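Local coordinates for type 4 fimbrial biogenesis protein PilY1 (Pseudomonas aeruginosa, PDB 3HX6) that primes type IV pilus assembly, supports twitching motility and host-cell adhesion, and probably regulates pilus retraction through calcium binding and release, seen here as its C-terminal beta-propeller domain, at residues Ser253-Asp258 against Thr329-Leu334; Pro196-Ala201 against Val210-Gly215; Val345-Gly350 against Tyr369-Gln374. The protein carries 3 engineered substitutions. All blocks are in the same frame, centred on the assembly; numbering follows the deposited sequence.

Contact 1: Ser253-Asp258 against Thr329-Leu334; sequences SPRLAD and TAAPSL. With CA (calcium ion), chain C.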
ATOM      1  N   SER A 253      12.280 -25.868  -6.693  1.00 13.55           N
ATOM      2  CA  SER A 253      11.459 -24.727  -7.094  1.00 12.07           C
ATOM      3  C   SER A 253      12.098 -23.855  -8.165  1.00 12.32           C
ATOM      4  O   SER A 253      13.207 -23.349  -7.995  1.00 10.90           O
ATOM      5  CB  SER A 253      11.141 -23.858  -5.873  1.00 13.56           C
ATOM      6  OG  SER A 253      10.727 -24.654  -4.777  1.00 15.55           O
ATOM      7  N   PRO A 254      11.394 -23.648  -9.287  1.00 13.09           N
ATOM      8  CA  PRO A 254      11.986 -22.810 -10.334  1.00 12.94           C
ATOM      9  C   PRO A 254      11.634 -21.339 -10.181  1.00 15.45           C
ATOM     10  O   PRO A 254      10.669 -20.986  -9.493  1.00 15.40           O
ATOM     11  CB  PRO A 254      11.385 -23.386 -11.609  1.00 11.65           C
ATOM     12  CG  PRO A 254       9.987 -23.725 -11.158  1.00 12.91           C
ATOM     13  CD  PRO A 254      10.208 -24.366  -9.789  1.00  9.04           C
ATOM     14  N   ARG A 255      12.438 -20.488 -10.810  1.00 12.29           N
ATOM     15  CA  ARG A 255      12.182 -19.060 -10.833  1.00 12.52           C
ATOM     16  C   ARG A 255      12.104 -18.723 -12.324  1.00 14.41           C
ATOM     17  O   ARG A 255      13.057 -18.940 -13.073  1.00 12.37           O
ATOM     18  CB  ARG A 255      13.325 -18.268 -10.194  1.00 13.81           C
ATOM     19  CG  ARG A 255      13.175 -16.746 -10.329  1.00 14.53           C
ATOM     20  CD  ARG A 255      11.971 -16.211  -9.545  1.00 16.36           C
ATOM     21  NE  ARG A 255      12.080 -16.545  -8.131  1.00 19.79           N
ATOM     22  CZ  ARG A 255      11.175 -16.240  -7.205  1.00 23.75           C
ATOM     23  NH1 ARG A 255      10.071 -15.577  -7.538  1.00 23.55           N
ATOM     24  NH2 ARG A 255      11.364 -16.618  -5.947  1.00 21.32           N
ATOM     25  N   LEU A 256      10.963 -18.219 -12.763  1.00 13.79           N
ATOM     26  CA  LEU A 256      10.816 -17.869 -14.165  1.00 15.32           C
ATOM     27  C   LEU A 256      11.324 -16.459 -14.416  1.00 14.85           C
ATOM     28  O   LEU A 256      11.212 -15.588 -13.551  1.00 16.16           O
ATOM     29  CB  LEU A 256       9.353 -18.001 -14.588  1.00 17.01           C
ATOM     30  CG  LEU A 256       9.008 -19.373 -15.183  1.00 19.82           C
ATOM     31  CD1 LEU A 256       9.479 -20.495 -14.270  1.00 20.87           C
ATOM     32  CD2 LEU A 256       7.516 -19.444 -15.419  1.00 24.13           C
ATOM     33  N   ALA A 257      11.900 -16.246 -15.593  1.00 14.25           N
ATOM     34  CA  ALA A 257      12.428 -14.937 -15.960  1.00 13.50           C
ATOM     35  C   ALA A 257      11.726 -14.433 -17.208  1.00 13.92           C
ATOM     36  O   ALA A 257      11.530 -15.182 -18.168  1.00 12.00           O
ATOM     37  CB  ALA A 257      13.931 -15.021 -16.215  1.00 10.99           C
ATOM     38  N   ASP A 258      11.361 -13.156 -17.177  1.00 13.63           N
ATOM     39  CA  ASP A 258      10.689 -12.479 -18.280  1.00 16.86           C
ATOM     40  C   ASP A 258      11.572 -11.272 -18.572  1.00 17.62           C
ATOM     41  O   ASP A 258      11.457 -10.236 -17.923  1.00 20.03           O
ATOM     42  CB  ASP A 258       9.292 -12.035 -17.829  1.00 16.53           C
ATOM     43  CG  ASP A 258       8.632 -11.086 -18.814  1.00 17.61           C
ATOM     44  OD1 ASP A 258       9.111 -10.979 -19.959  1.00 16.66           O
ATOM     45  OD2 ASP A 258       7.624 -10.454 -18.439  1.00 19.90           O
ATOM     46  N   THR A 329      17.159 -26.157  -2.500  1.00 15.25           N
ATOM     47  CA  THR A 329      15.734 -26.374  -2.317  1.00 14.35           C
ATOM     48  C   THR A 329      14.925 -25.161  -2.751  1.00 15.35           C
ATOM     49  O   THR A 329      13.941 -25.284  -3.480  1.00 12.31           O
ATOM     50  CB  THR A 329      15.403 -26.633  -0.830  1.00 14.69           C
ATOM     51  OG1 THR A 329      16.028 -27.840  -0.398  1.00 19.61           O
ATOM     52  CG2 THR A 329      13.906 -26.740  -0.632  1.00 17.32           C
ATOM     53  N   ALA A 330      15.346 -23.991  -2.286  1.00 12.28           N
ATOM     54  CA  ALA A 330      14.655 -22.751  -2.587  1.00 12.84           C
ATOM     55  C   ALA A 330      14.850 -22.283  -4.015  1.00 13.43           C
ATOM     56  O   ALA A 330      15.858 -22.586  -4.657  1.00  9.68           O
ATOM     57  CB  ALA A 330      15.114 -21.655  -1.626  1.00 12.30           C
ATOM     58  N   ALA A 331      13.871 -21.528  -4.500  1.00 13.38           N
ATOM     59  CA  ALA A 331      13.919 -20.978  -5.840  1.00 12.05           C
ATOM     60  C   ALA A 331      14.971 -19.884  -5.890  1.00 11.28           C
ATOM     61  O   ALA A 331      15.251 -19.233  -4.880  1.00 11.40           O
ATOM     62  CB  ALA A 331      12.566 -20.388  -6.213  1.00 12.36           C
ATOM     63  N   PRO A 332      15.579 -19.679  -7.067  1.00 10.20           N
ATOM     64  CA  PRO A 332      16.591 -18.639  -7.228  1.00 12.25           C
ATOM     65  C   PRO A 332      15.839 -17.313  -7.335  1.00 13.41           C
ATOM     66  O   PRO A 332      14.611 -17.302  -7.468  1.00 11.63           O
ATOM     67  CB  PRO A 332      17.254 -18.989  -8.566  1.00 12.36           C
ATOM     68  CG  PRO A 332      16.925 -20.437  -8.774  1.00 12.42           C
ATOM     69  CD  PRO A 332      15.523 -20.538  -8.262  1.00 10.21           C
ATOM     70  N   SER A 333      16.579 -16.212  -7.252  1.00 11.53           N
ATOM     71  CA  SER A 333      16.028 -14.868  -7.401  1.00 12.78           C
ATOM     72  C   SER A 333      16.946 -14.229  -8.426  1.00 12.47           C
ATOM     73  O   SER A 333      18.126 -14.562  -8.482  1.00 12.85           O
ATOM     74  CB  SER A 333      16.081 -14.080  -6.087  1.00 12.02           C
ATOM     75  OG  SER A 333      14.994 -14.424  -5.254  1.00 13.35           O
ATOM     76  N   LEU A 334      16.415 -13.323  -9.236  1.00 13.25           N
ATOM     77  CA  LEU A 334      17.218 -12.687 -10.276  1.00 16.05           C
ATOM     78  C   LEU A 334      17.278 -11.178 -10.134  1.00 15.95           C
ATOM     79  O   LEU A 334      16.265 -10.533  -9.867  1.00 16.36           O
ATOM     80  CB  LEU A 334      16.646 -13.036 -11.654  1.00 18.35           C
ATOM     81  CG  LEU A 334      16.463 -14.527 -11.952  1.00 22.79           C
ATOM     82  CD1 LEU A 334      15.700 -14.696 -13.256  1.00 25.47           C
ATOM     83  CD2 LEU A 334      17.809 -15.211 -12.027  1.00 23.00           C
TER
HETATM   84 CA    CA C   1       9.048 -12.346 -22.152  1.00 20.24          CA
HETATM   85  O   HOH W   1      15.566 -24.129  -7.070  1.00 14.17           O
HETATM   86  O   HOH W   2      11.817 -27.210  -3.533  1.00 17.57           O
HETATM   87  O   HOH W   3      13.841 -16.905  -4.551  1.00 13.42           O
HETATM   88  O   HOH W   4       8.211 -12.754 -24.367  1.00 22.38           O
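R255 reaches from strand 251-257 over P332, just before strand 333-336. The segments 253-257 and 329-334 run 12° apart, each at the start of a propeller sheet. CB and CG of R255 both come 3.2 Å from P332 O and CD 3.5 Å, with CB also 3.7 Å from P332 CD. With CG anti to the backbone N (chi1 174°), the chain bends at chi2 and chi3, which turns the NE edge of the guanidinium toward the same carbonyl. There NE donates to P332 O at 2.7 Å (N-H...O 157°). At the tip, NH2 donates to a water that also lies within bonding distance of A331 O and S333 OG; NH2 has a long, weak ion pair with D452. Near the start of strand 251-257, S253 O accepts a CA-H...O contact from A331 CA, 3.3 Å. Waters bridge S253 O to A330 O and S253 OG to T329 O, while S253 OG also bonds K197 N. A257 CB presses on L334 CD1 at 3.5 Å, and the strand runs on into D258, whose OD1 binds the calcium ion. The junction mixes apolar packing with three bridging waters and one direct side-chain hydrogen bond, in place of backbone pairing.

Contact 2: Pro196-Ala201 against Val210-Gly215; sequences PKPTVA and VVTGNG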
ATOM      1  N   PRO A 196       8.832 -28.953  -4.174  1.00 15.70           N
ATOM      2  CA  PRO A 196       9.094 -27.709  -4.900  1.00 17.04           C
ATOM      3  C   PRO A 196       7.850 -26.843  -5.032  1.00 17.10           C
ATOM      4  O   PRO A 196       6.747 -27.355  -5.175  1.00 19.50           O
ATOM      5  CB  PRO A 196       9.583 -28.199  -6.263  1.00 16.13           C
ATOM      6  CG  PRO A 196      10.250 -29.495  -5.935  1.00 17.26           C
ATOM      7  CD  PRO A 196       9.259 -30.115  -4.975  1.00 13.24           C
ATOM      8  N   LYS A 197       8.038 -25.533  -4.973  1.00 18.97           N
ATOM      9  CA  LYS A 197       6.935 -24.598  -5.126  1.00 19.27           C
ATOM     10  C   LYS A 197       6.799 -24.298  -6.612  1.00 17.99           C
ATOM     11  O   LYS A 197       7.729 -23.805  -7.250  1.00 15.79           O
ATOM     12  CB  LYS A 197       7.214 -23.300  -4.372  1.00 24.29           C
ATOM     13  CG  LYS A 197       7.212 -23.445  -2.862  1.00 32.10           C
ATOM     14  CD  LYS A 197       7.211 -22.080  -2.186  1.00 37.08           C
ATOM     15  CE  LYS A 197       7.099 -22.221  -0.678  1.00 41.23           C
ATOM     16  NZ  LYS A 197       6.709 -20.934  -0.028  1.00 46.58           N
ATOM     17  N   PRO A 198       5.633 -24.594  -7.188  1.00 16.86           N
ATOM     18  CA  PRO A 198       5.462 -24.326  -8.613  1.00 16.27           C
ATOM     19  C   PRO A 198       5.214 -22.858  -8.909  1.00 16.40           C
ATOM     20  O   PRO A 198       4.834 -22.081  -8.024  1.00 16.79           O
ATOM     21  CB  PRO A 198       4.260 -25.193  -8.976  1.00 15.92           C
ATOM     22  CG  PRO A 198       3.426 -25.111  -7.736  1.00 17.26           C
ATOM     23  CD  PRO A 198       4.447 -25.264  -6.624  1.00 16.92           C
ATOM     24  N   THR A 199       5.452 -22.481 -10.158  1.00 16.08           N
ATOM     25  CA  THR A 199       5.195 -21.125 -10.615  1.00 17.79           C
ATOM     26  C   THR A 199       4.121 -21.287 -11.681  1.00 17.28           C
ATOM     27  O   THR A 199       4.136 -22.251 -12.447  1.00 16.55           O
ATOM     28  CB  THR A 199       6.443 -20.462 -11.252  1.00 19.40           C
ATOM     29  OG1 THR A 199       7.358 -20.060 -10.223  1.00 18.44           O
ATOM     30  CG2 THR A 199       6.042 -19.225 -12.061  1.00 21.00           C
ATOM     31  N   VAL A 200       3.175 -20.362 -11.703  1.00 15.28           N
ATOM     32  CA  VAL A 200       2.112 -20.391 -12.692  1.00 14.54           C
ATOM     33  C   VAL A 200       2.429 -19.246 -13.629  1.00 13.96           C
ATOM     34  O   VAL A 200       2.513 -18.098 -13.202  1.00 13.65           O
ATOM     35  CB  VAL A 200       0.745 -20.168 -12.048  1.00 14.14           C
ATOM     36  CG1 VAL A 200      -0.330 -20.101 -13.131  1.00 13.15           C
ATOM     37  CG2 VAL A 200       0.453 -21.302 -11.072  1.00 13.63           C
ATOM     38  N   ALA A 201       2.614 -19.546 -14.907  1.00 13.97           N
ATOM     39  CA  ALA A 201       2.971 -18.482 -15.831  1.00 15.50           C
ATOM     40  C   ALA A 201       2.561 -18.724 -17.265  1.00 13.26           C
ATOM     41  O   ALA A 201       2.208 -19.833 -17.656  1.00 12.90           O
ATOM     42  CB  ALA A 201       4.477 -18.236 -15.761  1.00 12.39           C
ATOM     43  N   VAL A 210       1.775 -24.693 -15.358  1.00 12.55           N
ATOM     44  CA  VAL A 210       2.315 -24.832 -14.024  1.00 13.25           C
ATOM     45  C   VAL A 210       3.728 -25.276 -14.328  1.00 13.25           C
ATOM     46  O   VAL A 210       3.931 -26.300 -14.982  1.00 14.47           O
ATOM     47  CB  VAL A 210       1.608 -25.930 -13.224  1.00 13.08           C
ATOM     48  CG1 VAL A 210       2.434 -26.282 -11.977  1.00 12.27           C
ATOM     49  CG2 VAL A 210       0.216 -25.451 -12.823  1.00 15.01           C
ATOM     50  N   VAL A 211       4.703 -24.487 -13.902  1.00 12.93           N
ATOM     51  CA  VAL A 211       6.095 -24.831 -14.133  1.00 12.79           C
ATOM     52  C   VAL A 211       6.724 -25.109 -12.786  1.00 14.31           C
ATOM     53  O   VAL A 211       6.776 -24.236 -11.923  1.00 14.55           O
ATOM     54  CB  VAL A 211       6.825 -23.689 -14.851  1.00 11.69           C
ATOM     55  CG1 VAL A 211       8.272 -24.082 -15.126  1.00 12.35           C
ATOM     56  CG2 VAL A 211       6.092 -23.380 -16.162  1.00  6.50           C
ATOM     57  N   THR A 212       7.196 -26.335 -12.604  1.00 13.05           N
ATOM     58  CA  THR A 212       7.779 -26.719 -11.336  1.00 12.88           C
ATOM     59  C   THR A 212       8.852 -27.790 -11.497  1.00 12.41           C
ATOM     60  O   THR A 212       9.056 -28.310 -12.591  1.00 11.85           O
ATOM     61  CB  THR A 212       6.668 -27.242 -10.406  1.00 14.21           C
ATOM     62  OG1 THR A 212       7.180 -27.413  -9.083  1.00 15.40           O
ATOM     63  CG2 THR A 212       6.117 -28.565 -10.931  1.00 13.80           C
ATOM     64  N   GLY A 213       9.552 -28.101 -10.408  1.00 12.74           N
ATOM     65  CA  GLY A 213      10.571 -29.134 -10.453  1.00 11.79           C
ATOM     66  C   GLY A 213       9.861 -30.464 -10.266  1.00 13.39           C
ATOM     67  O   GLY A 213       8.770 -30.494  -9.694  1.00 13.63           O
ATOM     68  N   ASN A 214      10.453 -31.560 -10.738  1.00 12.01           N
ATOM     69  CA  ASN A 214       9.811 -32.866 -10.600  1.00 13.18           C
ATOM     70  C   ASN A 214       9.774 -33.338  -9.150  1.00 14.39           C
ATOM     71  O   ASN A 214       9.034 -34.256  -8.796  1.00 14.68           O
ATOM     72  CB  ASN A 214      10.517 -33.910 -11.469  1.00 14.33           C
ATOM     73  CG  ASN A 214      11.908 -34.250 -10.968  1.00 15.70           C
ATOM     74  OD1 ASN A 214      12.727 -33.366 -10.724  1.00 13.03           O
ATOM     75  ND2 ASN A 214      12.184 -35.543 -10.824  1.00 12.96           N
ATOM     76  N   GLY A 215      10.564 -32.714  -8.293  1.00 13.58           N
ATOM     77  CA  GLY A 215      10.521 -33.144  -6.909  1.00 15.99           C
ATOM     78  C   GLY A 215      11.584 -34.157  -6.534  1.00 16.38           C
ATOM     79  O   GLY A 215      12.476 -34.464  -7.320  1.00 12.79           O
TER
HETATM   80  O   HOH W   5       5.775 -28.930  -7.317  1.00 14.60           O
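P196 and T212 meet across the open end of an antiparallel beta hairpin, strands 199-202 and 208-213, which form the inner half of a four-stranded propeller blade. P196 has the largest buried area here, 60 Å². Its ring lies along the outgoing chain: CB is 3.8 Å from T212 OG1, and G215, with no side chain, leaves its CA bare for the proline ring, 3.8 Å from P196 CG.

V211, next in area, contributes mainly through its backbone. It forms a hydrogen-bonded pair with T199: V211 N donates to T199 O at 2.7 Å, and T199 N donates back to V211 O at 2.8 Å, with N-H...O angles of 175° and 170°. Beyond the sheet, the V211 side chain packs on L256 of the next blade.

V210 points to the other face, together with V200, where both touch I156 of the preceding blade. Its CG1, anti to the backbone N (chi1 166°), extends to P198 CB. That same P198 CB is pressed against T212 CB at 3.5 Å, a close carbon-carbon approach. Where regular pairing has ended, a water takes over, donating to P196 O and hydrogen-bonded to T212 OG1 at 2.7 Å.

Contact 3: Val345-Gly350 against Tyr369-Gln374; sequences VIFGTG and YGIWDQ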
ATOM      1  N   VAL A 345      22.183 -14.314 -10.751  1.00 11.14           N
ATOM      2  CA  VAL A 345      21.276 -15.354 -10.289  1.00 11.65           C
ATOM      3  C   VAL A 345      21.618 -15.668  -8.839  1.00 12.50           C
ATOM      4  O   VAL A 345      22.714 -16.132  -8.533  1.00 11.54           O
ATOM      5  CB  VAL A 345      21.417 -16.621 -11.147  1.00 12.54           C
ATOM      6  CG1 VAL A 345      20.354 -17.637 -10.759  1.00 11.91           C
ATOM      7  CG2 VAL A 345      21.303 -16.254 -12.628  1.00 13.04           C
ATOM      8  N   ILE A 346      20.676 -15.406  -7.942  1.00 13.25           N
ATOM      9  CA  ILE A 346      20.904 -15.638  -6.522  1.00 13.15           C
ATOM     10  C   ILE A 346      20.183 -16.890  -6.037  1.00 12.74           C
ATOM     11  O   ILE A 346      18.994 -17.072  -6.291  1.00 13.38           O
ATOM     12  CB  ILE A 346      20.434 -14.414  -5.699  1.00 12.95           C
ATOM     13  CG1 ILE A 346      21.140 -13.154  -6.220  1.00 15.29           C
ATOM     14  CG2 ILE A 346      20.720 -14.634  -4.220  1.00 13.27           C
ATOM     15  CD1 ILE A 346      20.665 -11.859  -5.598  1.00 11.44           C
ATOM     16  N   PHE A 347      20.913 -17.759  -5.348  1.00 12.61           N
ATOM     17  CA  PHE A 347      20.330 -18.987  -4.821  1.00 13.59           C
ATOM     18  C   PHE A 347      21.084 -19.447  -3.583  1.00 13.75           C
ATOM     19  O   PHE A 347      22.287 -19.210  -3.451  1.00 14.01           O
ATOM     20  CB  PHE A 347      20.342 -20.095  -5.886  1.00 13.50           C
ATOM     21  CG  PHE A 347      21.688 -20.311  -6.524  1.00 15.30           C
ATOM     22  CD1 PHE A 347      22.153 -19.443  -7.503  1.00 14.12           C
ATOM     23  CD2 PHE A 347      22.495 -21.379  -6.137  1.00 13.67           C
ATOM     24  CE1 PHE A 347      23.406 -19.635  -8.094  1.00 16.44           C
ATOM     25  CE2 PHE A 347      23.749 -21.577  -6.723  1.00 14.95           C
ATOM     26  CZ  PHE A 347      24.202 -20.704  -7.701  1.00 11.84           C
ATOM     27  N   GLY A 348      20.363 -20.090  -2.670  1.00 14.01           N
ATOM     28  CA  GLY A 348      20.970 -20.575  -1.443  1.00 13.32           C
ATOM     29  C   GLY A 348      20.806 -22.075  -1.345  1.00 14.12           C
ATOM     30  O   GLY A 348      19.921 -22.652  -1.983  1.00 10.94           O
ATOM     31  N   THR A 349      21.635 -22.718  -0.532  1.00 11.66           N
ATOM     32  CA  THR A 349      21.558 -24.161  -0.427  1.00 13.10           C
ATOM     33  C   THR A 349      20.919 -24.632   0.871  1.00 12.64           C
ATOM     34  O   THR A 349      20.868 -23.898   1.860  1.00 12.06           O
ATOM     35  CB  THR A 349      22.962 -24.784  -0.580  1.00 12.09           C
ATOM     36  OG1 THR A 349      23.793 -24.370   0.509  1.00 14.11           O
ATOM     37  CG2 THR A 349      23.599 -24.316  -1.892  1.00 11.50           C
ATOM     38  N   GLY A 350      20.434 -25.867   0.845  1.00 12.93           N
ATOM     39  CA  GLY A 350      19.794 -26.457   2.004  1.00 14.36           C
ATOM     40  C   GLY A 350      18.756 -27.478   1.574  1.00 15.59           C
ATOM     41  O   GLY A 350      18.322 -27.488   0.422  1.00 14.77           O
ATOM     42  N   TYR A 369      24.596 -17.952  -2.946  1.00 12.54           N
ATOM     43  CA  TYR A 369      25.405 -17.616  -4.110  1.00 12.85           C
ATOM     44  C   TYR A 369      24.768 -16.564  -4.992  1.00 12.81           C
ATOM     45  O   TYR A 369      23.545 -16.463  -5.078  1.00 14.15           O
ATOM     46  CB  TYR A 369      25.644 -18.851  -4.995  1.00 12.36           C
ATOM     47  CG  TYR A 369      26.426 -19.968  -4.347  1.00 14.39           C
ATOM     48  CD1 TYR A 369      25.774 -21.018  -3.707  1.00 12.31           C
ATOM     49  CD2 TYR A 369      27.822 -19.978  -4.385  1.00 12.46           C
ATOM     50  CE1 TYR A 369      26.490 -22.057  -3.119  1.00 14.49           C
ATOM     51  CE2 TYR A 369      28.552 -21.010  -3.796  1.00 14.39           C
ATOM     52  CZ  TYR A 369      27.881 -22.045  -3.167  1.00 13.77           C
ATOM     53  OH  TYR A 369      28.592 -23.065  -2.584  1.00 14.80           O
ATOM     54  N   GLY A 370      25.628 -15.803  -5.662  1.00 11.99           N
ATOM     55  CA  GLY A 370      25.196 -14.793  -6.604  1.00 10.94           C
ATOM     56  C   GLY A 370      26.040 -15.063  -7.841  1.00 13.62           C
ATOM     57  O   GLY A 370      27.220 -14.722  -7.869  1.00 11.64           O
ATOM     58  N   ILE A 371      25.447 -15.685  -8.860  1.00 13.79           N
ATOM     59  CA  ILE A 371      26.173 -16.022 -10.082  1.00 13.15           C
ATOM     60  C   ILE A 371      25.757 -15.187 -11.294  1.00 12.88           C
ATOM     61  O   ILE A 371      24.579 -15.040 -11.593  1.00 10.23           O
ATOM     62  CB  ILE A 371      25.980 -17.510 -10.447  1.00 12.19           C
ATOM     63  CG1 ILE A 371      26.431 -18.397  -9.287  1.00 13.24           C
ATOM     64  CG2 ILE A 371      26.769 -17.839 -11.718  1.00 14.49           C
ATOM     65  CD1 ILE A 371      27.890 -18.243  -8.912  1.00  7.29           C
ATOM     66  N   TRP A 372      26.740 -14.664 -12.011  1.00 12.40           N
ATOM     67  CA  TRP A 372      26.452 -13.844 -13.177  1.00 13.48           C
ATOM     68  C   TRP A 372      26.104 -14.660 -14.416  1.00 12.54           C
ATOM     69  O   TRP A 372      26.926 -15.423 -14.909  1.00 14.61           O
ATOM     70  CB  TRP A 372      27.653 -12.953 -13.486  1.00 14.17           C
ATOM     71  CG  TRP A 372      27.402 -11.890 -14.513  1.00 17.16           C
ATOM     72  CD1 TRP A 372      26.207 -11.566 -15.094  1.00 16.73           C
ATOM     73  CD2 TRP A 372      28.362 -10.960 -15.026  1.00 15.70           C
ATOM     74  NE1 TRP A 372      26.366 -10.491 -15.931  1.00 15.84           N
ATOM     75  CE2 TRP A 372      27.677 -10.096 -15.908  1.00 16.89           C
ATOM     76  CE3 TRP A 372      29.736 -10.770 -14.822  1.00 17.63           C
ATOM     77  CZ2 TRP A 372      28.322  -9.052 -16.589  1.00 17.79           C
ATOM     78  CZ3 TRP A 372      30.381  -9.731 -15.501  1.00 17.50           C
ATOM     79  CH2 TRP A 372      29.669  -8.887 -16.373  1.00 17.38           C
ATOM     80  N   ASP A 373      24.874 -14.517 -14.896  1.00 10.91           N
ATOM     81  CA  ASP A 373      24.457 -15.183 -16.126  1.00 12.50           C
ATOM     82  C   ASP A 373      24.566 -14.041 -17.138  1.00 11.50           C
ATOM     83  O   ASP A 373      23.753 -13.126 -17.119  1.00 10.91           O
ATOM     84  CB  ASP A 373      23.002 -15.654 -16.045  1.00 12.25           C
ATOM     85  CG  ASP A 373      22.560 -16.387 -17.299  1.00 15.14           C
ATOM     86  OD1 ASP A 373      23.309 -16.352 -18.302  1.00 15.51           O
ATOM     87  OD2 ASP A 373      21.464 -16.992 -17.288  1.00 12.99           O
ATOM     88  N   GLN A 374      25.574 -14.085 -18.006  1.00 13.92           N
ATOM     89  CA  GLN A 374      25.777 -13.012 -18.979  1.00 16.81           C
ATOM     90  C   GLN A 374      25.077 -13.209 -20.315  1.00 17.61           C
ATOM     91  O   GLN A 374      25.188 -12.367 -21.206  1.00 17.75           O
ATOM     92  CB  GLN A 374      27.268 -12.831 -19.250  1.00 17.38           C
ATOM     93  CG  GLN A 374      28.138 -12.827 -18.018  1.00 17.53           C
ATOM     94  CD  GLN A 374      29.563 -12.436 -18.346  1.00 20.11           C
ATOM     95  OE1 GLN A 374      30.503 -12.859 -17.684  1.00 23.67           O
ATOM     96  NE2 GLN A 374      29.724 -11.612 -19.370  1.00 20.32           N
TER
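V345 and F347 pair with I371 and Y369 in an antiparallel register whose strand axes approach to 4.6 Å, with N-to-C directions 151° apart. This is the pairing of strands 343-348 and 367-373, the second and third of the propeller sheet that begins with 333-336. Two hydrogen-bonded pairs flank the non-hydrogen-bonded pair I346-G370. V345 N gives a nearly straight bond to I371 O (2.6 Å), and I371 N returns one to V345 O. At the other pair, Y369 N donates to F347 O at 2.7 Å and F347 N to Y369 O. Between them, I346 CA makes a CA-H...O contact with Y369 O at 3.1 Å.

One face of the sheet carries V345, F347, Y369 and I371. F347 places its CG between the backbone N and the carbonyl carbon (chi1 51°), which swings the ring across to the neighbouring strand. Y369 CB then sits over one ring face in a CH-pi contact, 3.8 Å from the centroid. I371 CG1 meets the same ring at its edge, 3.5 Å from F347 CE1, so two directions of the ring are packed by one strand. The two aromatic planes are inclined by 25° but slid apart, with little overlap; the face contact is made mainly by the tyrosine CB, with Y369 CD1 near the CE2 corner. The Y369 hydroxyl hydrogen-bonds Q326 and R389, tying the far end of that side chain to other parts of the chain.

On the same side, V345 CG2 touches D373 CB, while the D373 carboxylate turns to Y269 and a salt bridge with R279, linking this sheet to the preceding blade. At the opposite end, T349 CG2 meets the edge of the Y369 ring, 3.9 Å from CE1.

In the fold
The three contacts step in sequence round the propeller. Contact 2 pairs the first two strands of one blade, contact 1 joins the next blade to the start of the following sheet, and contact 3 continues that sheet. Contacts 1 and 2, centres 10 Å apart, meet through S253 OG and K197 N at 2.8 Å. Contacts 1 and 3, equally spaced, are joined by S333 N to I346 O at 2.7 Å. Contacts 2 and 3 have centres 19 Å apart and nearest atoms about 10 Å apart. Contact 1 leads to the calcium ion, bound by D258 OD1 (2.6 Å), N260, D262, V264 and D266; the T199 side chain of contact 2 is about 13 Å away.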